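Local coordinates for RctB replication initiator protein (Vibrio cholerae, PDB 5UBE) that initiates replication of the second chromosome of the cholera pathogen, probably binding DNA through a helix-turn-helix domain of winged-helix type, at residues Ile9-His15 / Arg100-Ala106; Ser64-Leu68 / Arg78-Gln82; Leu93-Val99 / Thr109-Ile115. One frame throughout, in Å; residues are numbered along the deposited sequence.

Contact 1: Ile9-His15 / Arg100-Ala106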
loop_
_atom_site.group_PDB
_atom_site.type_symbol
_atom_site.label_atom_id
_atom_site.label_comp_id
_atom_site.label_asym_id
_atom_site.label_seq_id
_atom_site.Cartn_x
_atom_site.Cartn_y
_atom_site.Cartn_z
ATOM N N ILE A 9 0.610 0.184 -15.375
ATOM C CA ILE A 9 1.572 0.949 -14.587
ATOM C C ILE A 9 2.605 1.566 -15.519
ATOM O O ILE A 9 3.389 0.853 -16.155
ATOM C CB ILE A 9 2.248 0.069 -13.527
ATOM C CG1 ILE A 9 1.200 -0.571 -12.622
ATOM C CG2 ILE A 9 3.215 0.893 -12.682
ATOM C CD1 ILE A 9 0.374 0.440 -11.853
ATOM N N LYS A 10 2.636 2.891 -15.565
ATOM C CA LYS A 10 3.479 3.604 -16.511
ATOM C C LYS A 10 4.827 3.949 -15.892
ATOM O O LYS A 10 4.990 3.984 -14.667
ATOM C CB LYS A 10 2.786 4.878 -17.000
ATOM C CG LYS A 10 1.402 4.637 -17.586
ATOM C CD LYS A 10 0.817 5.902 -18.204
ATOM C CE LYS A 10 1.394 6.169 -19.585
ATOM N NZ LYS A 10 1.030 5.095 -20.554
ATOM N N LEU A 11 5.802 4.187 -16.773
ATOM C CA LEU A 11 7.133 4.607 -16.372
ATOM C C LEU A 11 7.049 5.910 -15.578
ATOM O O LEU A 11 6.087 6.666 -15.715
ATOM C CB LEU A 11 8.017 4.785 -17.607
ATOM C CG LEU A 11 8.601 3.510 -18.226
ATOM C CD1 LEU A 11 9.217 2.618 -17.149
ATOM C CD2 LEU A 11 7.584 2.733 -19.050
ATOM N N PRO A 12 8.053 6.202 -14.735
ATOM C CA PRO A 12 9.317 5.492 -14.510
ATOM C C PRO A 12 9.226 4.242 -13.614
ATOM O O PRO A 12 10.264 3.612 -13.384
ATOM C CB PRO A 12 10.183 6.562 -13.844
ATOM C CG PRO A 12 9.202 7.386 -13.077
ATOM C CD PRO A 12 7.949 7.416 -13.904
ATOM N N ARG A 13 8.030 3.898 -13.125
ATOM C CA ARG A 13 7.868 2.706 -12.298
ATOM C C ARG A 13 8.296 1.460 -13.062
ATOM O O ARG A 13 8.065 1.350 -14.269
ATOM C CB ARG A 13 6.409 2.562 -11.855
ATOM C CG ARG A 13 5.851 3.776 -11.135
ATOM C CD ARG A 13 5.721 3.526 -9.656
ATOM N NE ARG A 13 5.067 4.631 -8.962
ATOM C CZ ARG A 13 5.531 5.185 -7.845
ATOM N NH1 ARG A 13 6.641 4.725 -7.280
ATOM N NH2 ARG A 13 4.875 6.190 -7.281
ATOM N N THR A 14 8.950 0.533 -12.346
ATOM C CA THR A 14 9.375 -0.770 -12.860
ATOM C C THR A 14 9.201 -1.809 -11.759
ATOM O O THR A 14 8.697 -1.511 -10.670
ATOM C CB THR A 14 10.846 -0.782 -13.317
ATOM O OG1 THR A 14 11.702 -0.743 -12.165
ATOM C CG2 THR A 14 11.162 0.392 -14.232
ATOM N N HIS A 15 9.652 -3.039 -12.036
ATOM C CA HIS A 15 9.556 -4.100 -11.034
ATOM C C HIS A 15 10.355 -3.755 -9.787
ATOM O O HIS A 15 9.964 -4.129 -8.676
ATOM C CB HIS A 15 10.048 -5.434 -11.604
ATOM C CG HIS A 15 9.166 -6.008 -12.669
ATOM N ND1 HIS A 15 8.216 -6.971 -12.413
ATOM C CD2 HIS A 15 9.104 -5.764 -14.001
ATOM C CE1 HIS A 15 7.600 -7.291 -13.537
ATOM N NE2 HIS A 15 8.121 -6.572 -14.517
ATOM N N ARG A 100 -0.109 -4.990 -14.602
ATOM C CA ARG A 100 1.008 -5.133 -15.523
ATOM C C ARG A 100 1.554 -3.761 -15.886
ATOM O O ARG A 100 0.926 -2.729 -15.632
ATOM C CB ARG A 100 0.596 -5.885 -16.797
ATOM C CG ARG A 100 -0.122 -7.202 -16.535
ATOM C CD ARG A 100 -0.555 -7.869 -17.830
ATOM N NE ARG A 100 -1.211 -9.152 -17.598
ATOM C CZ ARG A 100 -1.716 -9.919 -18.558
ATOM N NH1 ARG A 100 -1.648 -9.532 -19.826
ATOM N NH2 ARG A 100 -2.293 -11.075 -18.251
ATOM N N PHE A 101 2.749 -3.757 -16.468
ATOM C CA PHE A 101 3.320 -2.523 -16.995
ATOM C C PHE A 101 2.965 -2.338 -18.464
ATOM O O PHE A 101 2.638 -1.223 -18.883
ATOM C CB PHE A 101 4.836 -2.521 -16.791
ATOM C CG PHE A 101 5.246 -2.772 -15.363
ATOM C CD1 PHE A 101 5.391 -4.063 -14.886
ATOM C CD2 PHE A 101 5.474 -1.713 -14.495
ATOM C CE1 PHE A 101 5.759 -4.295 -13.567
ATOM C CE2 PHE A 101 5.842 -1.938 -13.180
ATOM C CZ PHE A 101 5.984 -3.227 -12.715
ATOM N N GLU A 102 3.030 -3.424 -19.241
ATOM C CA GLU A 102 2.471 -3.511 -20.598
ATOM C C GLU A 102 2.912 -2.362 -21.502
ATOM O O GLU A 102 2.212 -1.996 -22.450
ATOM C CB GLU A 102 0.943 -3.601 -20.557
ATOM C CG GLU A 102 0.406 -4.993 -20.242
ATOM C CD GLU A 102 -1.105 -5.011 -20.083
ATOM O OE1 GLU A 102 -1.694 -3.924 -19.895
ATOM O OE2 GLU A 102 -1.704 -6.107 -20.149
ATOM N N GLU A 103 4.078 -1.788 -21.228
ATOM C CA GLU A 103 4.680 -0.773 -22.086
ATOM C C GLU A 103 6.050 -1.279 -22.523
ATOM O O GLU A 103 7.084 -0.698 -22.180
ATOM C CB GLU A 103 4.769 0.578 -21.365
ATOM C CG GLU A 103 3.414 1.226 -21.135
ATOM C CD GLU A 103 3.509 2.607 -20.511
ATOM O OE1 GLU A 103 4.606 2.982 -20.042
ATOM O OE2 GLU A 103 2.482 3.319 -20.495
ATOM N N GLY A 104 6.048 -2.372 -23.284
ATOM C CA GLY A 104 7.290 -3.033 -23.623
ATOM C C GLY A 104 7.990 -3.661 -22.445
ATOM O O GLY A 104 9.209 -3.857 -22.490
ATOM N N LEU A 105 7.251 -3.976 -21.381
ATOM C CA LEU A 105 7.819 -4.575 -20.178
ATOM C C LEU A 105 6.882 -5.667 -19.686
ATOM O O LEU A 105 5.755 -5.381 -19.270
ATOM C CB LEU A 105 8.046 -3.521 -19.089
ATOM C CG LEU A 105 8.654 -4.011 -17.771
ATOM C CD1 LEU A 105 9.818 -4.962 -18.025
ATOM C CD2 LEU A 105 9.088 -2.835 -16.904
ATOM N N ALA A 106 7.347 -6.911 -19.738
ATOM C CA ALA A 106 6.557 -8.041 -19.278
ATOM C C ALA A 106 6.551 -8.096 -17.752
ATOM O O ALA A 106 7.201 -7.299 -17.069
ATOM C CB ALA A 106 7.095 -9.339 -19.876
#
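Where two segments meet without regular secondary structure, they can be joined by a few well-placed hydrogen bonds around a buried ring. I9 N donates to R100 O at 2.9 Å in an almost perfectly straight bond, while the carbonyl of the same residue, I9 O, receives a CA-H...O contact from F101 CA at 3.5 Å. At the other end of the segment the imidazole of H15 closes the gap, H15 NE2 donating to A106 O at 2.8 Å. Between these two points sits the buried ring of F101, which touches I9 (CB to F101 CD2, 3.8 Å) and meets the H15 ring obliquely, centroids 4.5 Å apart and planes at 46°. The charges find other solutions. K10 and E103 oppose each other as a salt bridge, although the model sets their ends too close for the exact geometry to be trusted. The R13 side chain is satisfied by a salt bridge to D60, and T14 N by a hydrogen bond to D17 OD1, just further along the same loop. R100 has a weak salt bridge within its own loop, R100 NH1 to E102 OE2 at 3.4 Å. L11 N is covered with no partner in the model. Segment 100-106 leads from strand 94-100 toward strand 108-114, in a hairpin consistent with the wing of a winged-helix domain, against which the N-terminal segment packs.

Contact 2: Ser64-Leu68 / Arg78-Gln82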
loop_
_atom_site.group_PDB
_atom_site.type_symbol
_atom_site.label_atom_id
_atom_site.label_comp_id
_atom_site.label_asym_id
_atom_site.label_seq_id
_atom_site.Cartn_x
_atom_site.Cartn_y
_atom_site.Cartn_z
ATOM N N SER A 64 5.223 3.137 -3.690
ATOM C CA SER A 64 5.775 1.792 -3.800
ATOM C C SER A 64 6.390 1.378 -2.467
ATOM O O SER A 64 6.661 2.217 -1.605
ATOM C CB SER A 64 6.812 1.728 -4.926
ATOM O OG SER A 64 7.904 2.570 -4.638
ATOM N N THR A 65 6.577 0.061 -2.283
ATOM C CA THR A 65 7.322 -0.403 -1.107
ATOM C C THR A 65 8.747 0.155 -1.101
ATOM O O THR A 65 9.305 0.431 -0.030
ATOM C CB THR A 65 7.326 -1.940 -1.033
ATOM O OG1 THR A 65 7.780 -2.499 -2.271
ATOM C CG2 THR A 65 5.949 -2.438 -0.779
ATOM N N THR A 66 9.336 0.384 -2.279
ATOM C CA THR A 66 10.670 0.989 -2.316
ATOM C C THR A 66 10.647 2.387 -1.712
ATOM O O THR A 66 11.514 2.744 -0.906
ATOM C CB THR A 66 11.207 1.025 -3.751
ATOM O OG1 THR A 66 11.568 -0.306 -4.151
ATOM C CG2 THR A 66 12.457 1.934 -3.855
ATOM N N GLU A 67 9.640 3.186 -2.068
ATOM C CA GLU A 67 9.507 4.517 -1.485
ATOM C C GLU A 67 9.220 4.437 0.010
ATOM O O GLU A 67 9.634 5.323 0.767
ATOM C CB GLU A 67 8.407 5.306 -2.228
ATOM C CG GLU A 67 8.716 5.520 -3.718
ATOM C CD GLU A 67 7.598 6.228 -4.493
ATOM O OE1 GLU A 67 6.411 5.936 -4.257
ATOM O OE2 GLU A 67 7.909 7.079 -5.347
ATOM N N LEU A 68 8.500 3.400 0.445
ATOM C CA LEU A 68 8.231 3.237 1.872
ATOM C C LEU A 68 9.516 2.980 2.651
ATOM O O LEU A 68 9.727 3.564 3.723
ATOM C CB LEU A 68 7.233 2.103 2.102
ATOM C CG LEU A 68 5.797 2.365 1.623
ATOM C CD1 LEU A 68 4.866 1.267 2.073
ATOM C CD2 LEU A 68 5.272 3.724 2.090
ATOM N N ARG A 78 12.308 -4.168 3.277
ATOM C CA ARG A 78 11.304 -4.822 2.453
ATOM C C ARG A 78 10.599 -5.922 3.232
ATOM O O ARG A 78 9.377 -6.091 3.133
ATOM C CB ARG A 78 11.941 -5.393 1.188
ATOM C CG ARG A 78 10.921 -5.566 0.069
ATOM C CD ARG A 78 11.547 -5.864 -1.277
ATOM N NE ARG A 78 12.415 -4.789 -1.748
ATOM C CZ ARG A 78 12.006 -3.777 -2.510
ATOM N NH1 ARG A 78 10.731 -3.683 -2.886
ATOM N NH2 ARG A 78 12.872 -2.853 -2.889
ATOM N N ALA A 79 11.352 -6.673 4.030
ATOM C CA ALA A 79 10.764 -7.775 4.772
ATOM C C ALA A 79 9.763 -7.276 5.810
ATOM O O ALA A 79 8.705 -7.885 5.991
ATOM C CB ALA A 79 11.865 -8.605 5.428
ATOM N N ALA A 80 10.084 -6.182 6.511
ATOM C CA ALA A 80 9.167 -5.679 7.532
ATOM C C ALA A 80 7.899 -5.102 6.904
ATOM O O ALA A 80 6.798 -5.313 7.423
ATOM C CB ALA A 80 9.869 -4.638 8.405
ATOM N N ILE A 81 8.036 -4.368 5.791
ATOM C CA ILE A 81 6.865 -3.900 5.047
ATOM C C ILE A 81 6.001 -5.088 4.627
ATOM O O ILE A 81 4.792 -5.130 4.888
ATOM C CB ILE A 81 7.294 -3.066 3.822
ATOM C CG1 ILE A 81 8.158 -1.837 4.198
ATOM C CG2 ILE A 81 6.072 -2.670 2.991
ATOM C CD1 ILE A 81 7.451 -0.773 5.018
ATOM N N GLN A 82 6.622 -6.088 3.991
ATOM C CA GLN A 82 5.872 -7.249 3.532
ATOM C C GLN A 82 5.161 -7.943 4.690
ATOM O O GLN A 82 4.039 -8.430 4.530
ATOM C CB GLN A 82 6.803 -8.226 2.809
ATOM C CG GLN A 82 6.945 -7.963 1.322
ATOM C CD GLN A 82 5.614 -7.990 0.566
ATOM O OE1 GLN A 82 4.879 -8.971 0.631
ATOM N NE2 GLN A 82 5.308 -6.910 -0.163
#
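The contact belongs to a helix-turn-helix: helix 65-71 and helix 78-91 meet near their N-terminal ends, the second occupying the position of the probable recognition helix. The first of them starts with a capping box, in which S64 at the N-cap accepts E67 N on its OG (3.2 Å) and S64 N in turn donates to E67 OE1 (3.1 Å). One turn of each helix then faces the other through a small apolar core, where T65 CG2 lies 3.8 Å from I81 CG2, and L68 CB lies 4.1 Å from I81 CD1. L47 of helix 42-55 touches both L68 and I81 and so covers this core. The polar contact involves the exposed R78. Its side chain reaches across to give R78 NH2 to T66 OG1 at 3.1 Å, a bond in the plane of the guanidinium, whereas R78 NH1 and T65 OG1, at 3.2 Å, are badly angled and do not bond. T66 OG1 also bonds K16 O, so one hydroxyl joins helix 78-91 to the loop before strand 20-22. Methyl and methylene groups thus fill the space between the two helices, and an uncharged hydroxyl, not a carboxylate, meets the arginine, so the facing segment does not neutralise its charge.

Contact 3: Leu93-Val99 / Thr109-Ile115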
loop_
_atom_site.group_PDB
_atom_site.type_symbol
_atom_site.label_atom_id
_atom_site.label_comp_id
_atom_site.label_asym_id
_atom_site.label_seq_id
_atom_site.Cartn_x
_atom_site.Cartn_y
_atom_site.Cartn_z
ATOM N N LEU A 93 -7.925 -5.081 4.926
ATOM C CA LEU A 93 -7.734 -3.647 4.716
ATOM C C LEU A 93 -7.471 -3.298 3.257
ATOM O O LEU A 93 -7.780 -2.181 2.830
ATOM C CB LEU A 93 -6.573 -3.132 5.576
ATOM C CG LEU A 93 -6.712 -3.379 7.075
ATOM C CD1 LEU A 93 -5.704 -2.555 7.831
ATOM C CD2 LEU A 93 -8.118 -3.050 7.534
ATOM N N PHE A 94 -6.916 -4.227 2.486
ATOM C CA PHE A 94 -6.496 -3.981 1.117
ATOM C C PHE A 94 -7.105 -5.001 0.174
ATOM O O PHE A 94 -7.074 -6.206 0.449
ATOM C CB PHE A 94 -4.971 -4.085 0.956
ATOM C CG PHE A 94 -4.203 -3.028 1.655
ATOM C CD1 PHE A 94 -4.187 -1.729 1.164
ATOM C CD2 PHE A 94 -3.446 -3.343 2.779
ATOM C CE1 PHE A 94 -3.448 -0.745 1.794
ATOM C CE2 PHE A 94 -2.707 -2.369 3.418
ATOM C CZ PHE A 94 -2.699 -1.074 2.924
ATOM N N LYS A 95 -7.595 -4.516 -0.963
ATOM C CA LYS A 95 -7.845 -5.365 -2.117
ATOM C C LYS A 95 -6.556 -5.507 -2.921
ATOM O O LYS A 95 -5.990 -4.503 -3.387
ATOM C CB LYS A 95 -8.948 -4.780 -2.985
ATOM C CG LYS A 95 -9.357 -5.669 -4.140
ATOM C CD LYS A 95 -10.538 -5.067 -4.884
ATOM C CE LYS A 95 -11.008 -5.975 -6.006
ATOM N NZ LYS A 95 -11.995 -5.292 -6.883
ATOM N N GLN A 96 -6.101 -6.750 -3.082
ATOM C CA GLN A 96 -4.926 -7.044 -3.897
ATOM C C GLN A 96 -5.329 -7.146 -5.361
ATOM O O GLN A 96 -6.168 -7.978 -5.728
ATOM C CB GLN A 96 -4.259 -8.337 -3.443
ATOM C CG GLN A 96 -3.757 -8.312 -2.019
ATOM C CD GLN A 96 -2.730 -9.400 -1.767
ATOM O OE1 GLN A 96 -3.046 -10.433 -1.179
ATOM N NE2 GLN A 96 -1.487 -9.177 -2.220
ATOM N N ILE A 97 -4.717 -6.312 -6.193
ATOM C CA ILE A 97 -5.008 -6.225 -7.619
ATOM C C ILE A 97 -3.725 -6.513 -8.383
ATOM O O ILE A 97 -2.788 -5.708 -8.309
ATOM C CB ILE A 97 -5.538 -4.831 -7.978
ATOM C CG1 ILE A 97 -6.746 -4.479 -7.100
ATOM C CG2 ILE A 97 -5.852 -4.736 -9.471
ATOM C CD1 ILE A 97 -7.203 -3.033 -7.229
ATOM N N PRO A 98 -3.610 -7.627 -9.107
ATOM C CA PRO A 98 -2.431 -7.813 -9.963
ATOM C C PRO A 98 -2.518 -6.875 -11.157
ATOM O O PRO A 98 -3.578 -6.731 -11.771
ATOM C CB PRO A 98 -2.515 -9.287 -10.384
ATOM C CG PRO A 98 -3.458 -9.910 -9.424
ATOM C CD PRO A 98 -4.444 -8.834 -9.070
ATOM N N VAL A 99 -1.401 -6.210 -11.458
ATOM C CA VAL A 99 -1.320 -5.224 -12.527
ATOM C C VAL A 99 -0.095 -5.518 -13.381
ATOM O O VAL A 99 0.841 -6.200 -12.956
ATOM C CB VAL A 99 -1.249 -3.778 -11.991
ATOM C CG1 VAL A 99 -2.495 -3.450 -11.195
ATOM C CG2 VAL A 99 0.005 -3.589 -11.151
ATOM N N THR A 109 3.226 -6.990 -10.958
ATOM C CA THR A 109 3.435 -6.693 -9.540
ATOM C C THR A 109 2.055 -6.656 -8.888
ATOM O O THR A 109 1.045 -6.939 -9.541
ATOM C CB THR A 109 4.210 -5.380 -9.341
ATOM O OG1 THR A 109 3.474 -4.290 -9.912
ATOM C CG2 THR A 109 5.575 -5.464 -10.000
ATOM N N MET A 110 1.996 -6.294 -7.602
ATOM C CA MET A 110 0.737 -6.235 -6.858
ATOM C C MET A 110 0.333 -4.791 -6.571
ATOM O O MET A 110 1.129 -4.008 -6.039
ATOM C CB MET A 110 0.832 -6.999 -5.536
ATOM C CG MET A 110 0.186 -8.371 -5.563
ATOM S SD MET A 110 -1.513 -8.360 -6.146
ATOM C CE MET A 110 -1.834 -10.127 -6.148
ATOM N N LEU A 111 -0.906 -4.449 -6.906
ATOM C CA LEU A 111 -1.480 -3.163 -6.540
ATOM C C LEU A 111 -2.416 -3.356 -5.355
ATOM O O LEU A 111 -3.178 -4.322 -5.308
ATOM C CB LEU A 111 -2.235 -2.536 -7.712
ATOM C CG LEU A 111 -2.801 -1.143 -7.443
ATOM C CD1 LEU A 111 -1.671 -0.163 -7.161
ATOM C CD2 LEU A 111 -3.653 -0.681 -8.616
ATOM N N HIS A 112 -2.350 -2.437 -4.400
ATOM C CA HIS A 112 -3.117 -2.543 -3.166
ATOM C C HIS A 112 -3.951 -1.289 -3.017
ATOM O O HIS A 112 -3.413 -0.177 -3.046
ATOM C CB HIS A 112 -2.196 -2.742 -1.959
ATOM C CG HIS A 112 -1.357 -3.965 -2.076
ATOM N ND1 HIS A 112 -1.620 -5.121 -1.373
ATOM C CD2 HIS A 112 -0.301 -4.238 -2.876
ATOM C CE1 HIS A 112 -0.738 -6.045 -1.710
ATOM N NE2 HIS A 112 0.073 -5.537 -2.620
ATOM N N ARG A 113 -5.256 -1.476 -2.857
ATOM C CA ARG A 113 -6.229 -0.395 -2.775
ATOM C C ARG A 113 -6.920 -0.476 -1.426
ATOM O O ARG A 113 -7.385 -1.545 -1.031
ATOM C CB ARG A 113 -7.250 -0.499 -3.914
ATOM C CG ARG A 113 -8.586 0.190 -3.651
ATOM C CD ARG A 113 -9.500 -0.029 -4.840
ATOM N NE ARG A 113 -8.780 0.224 -6.085
ATOM C CZ ARG A 113 -9.202 -0.136 -7.292
ATOM N NH1 ARG A 113 -10.355 -0.778 -7.437
ATOM N NH2 ARG A 113 -8.466 0.146 -8.359
ATOM N N PHE A 114 -6.942 0.638 -0.704
ATOM C CA PHE A 114 -7.636 0.667 0.571
ATOM C C PHE A 114 -9.099 0.317 0.358
ATOM O O PHE A 114 -9.690 0.656 -0.671
ATOM C CB PHE A 114 -7.496 2.044 1.219
ATOM C CG PHE A 114 -6.130 2.287 1.854
ATOM C CD1 PHE A 114 -5.829 1.757 3.109
ATOM C CD2 PHE A 114 -5.161 3.041 1.199
ATOM C CE1 PHE A 114 -4.594 1.986 3.696
ATOM C CE2 PHE A 114 -3.901 3.266 1.783
ATOM C CZ PHE A 114 -3.624 2.736 3.034
ATOM N N ILE A 115 -9.668 -0.412 1.313
ATOM C CA ILE A 115 -11.060 -0.835 1.268
ATOM C C ILE A 115 -11.832 -0.015 2.290
ATOM O O ILE A 115 -11.389 0.148 3.432
ATOM C CB ILE A 115 -11.205 -2.349 1.540
ATOM C CG1 ILE A 115 -10.289 -3.152 0.615
ATOM C CG2 ILE A 115 -12.646 -2.792 1.313
ATOM C CD1 ILE A 115 -10.470 -4.647 0.708
#
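This is a regular antiparallel beta hairpin, strands 94-100 and 108-114, at the edge of the mixed sheet and in the place of the wing in a winged-helix domain. The short strand axes approach to 4.5 Å with 145° between their directions, a marked twist. Hydrogen-bonded pairs K95-R113, I97-L111 and V99-T109 each bond both ways; the shortest are I97 N to L111 O and L111 N to I97 O, both 2.7 Å. At the open end of the hairpin, past F94 and F114, I115 N donates to L93 O at 3.0 Å. P98 falls in a non-hydrogen-bonded pair with M110, so its missing N-H costs the hairpin nothing. On the face carrying F94, Q96, H112 and F114, the H112 ring points its edge at the face of F94 in a T-shaped pair (centroids 5.9 Å apart), and F94 CE1 touches F114 CE1 at 3.5 Å. L85 of helix 78-91 packs against F94 and H112. On the opposite face V99 CG1 meets L111 CB at 3.6 Å, and I97 CD1 lies over the R113 guanidinium, 3.5 Å from R113 CZ, while R113 pairs with E22. Backbone bonding therefore fixes the register, while the aromatic cluster joins one end of the hairpin to the helical core.

Overall arrangement
From the N terminus, the chain lays down 9-15 first and does not complete contact 1 until 100-106, a loop that encloses nearly the whole helical part of the domain. Contact 2 is nested inside that loop, joining two successive helices, and is complete before contact 3 opens at 93-99. Contacts 1 and 3 cross, since 100-106 lies in the turn of the hairpin that 109-115 then closes. They also touch, F101 CZ lying 3.5 Å from T109 CG2, whereas contacts 2 and 3 stay about 6 Å apart at their nearest atoms. R13 of contact 1 reaches E67 of contact 2 weakly. Contact 1 thus links the N-terminal segment to the hairpin, a probable wing, and through R13 to the helix pair.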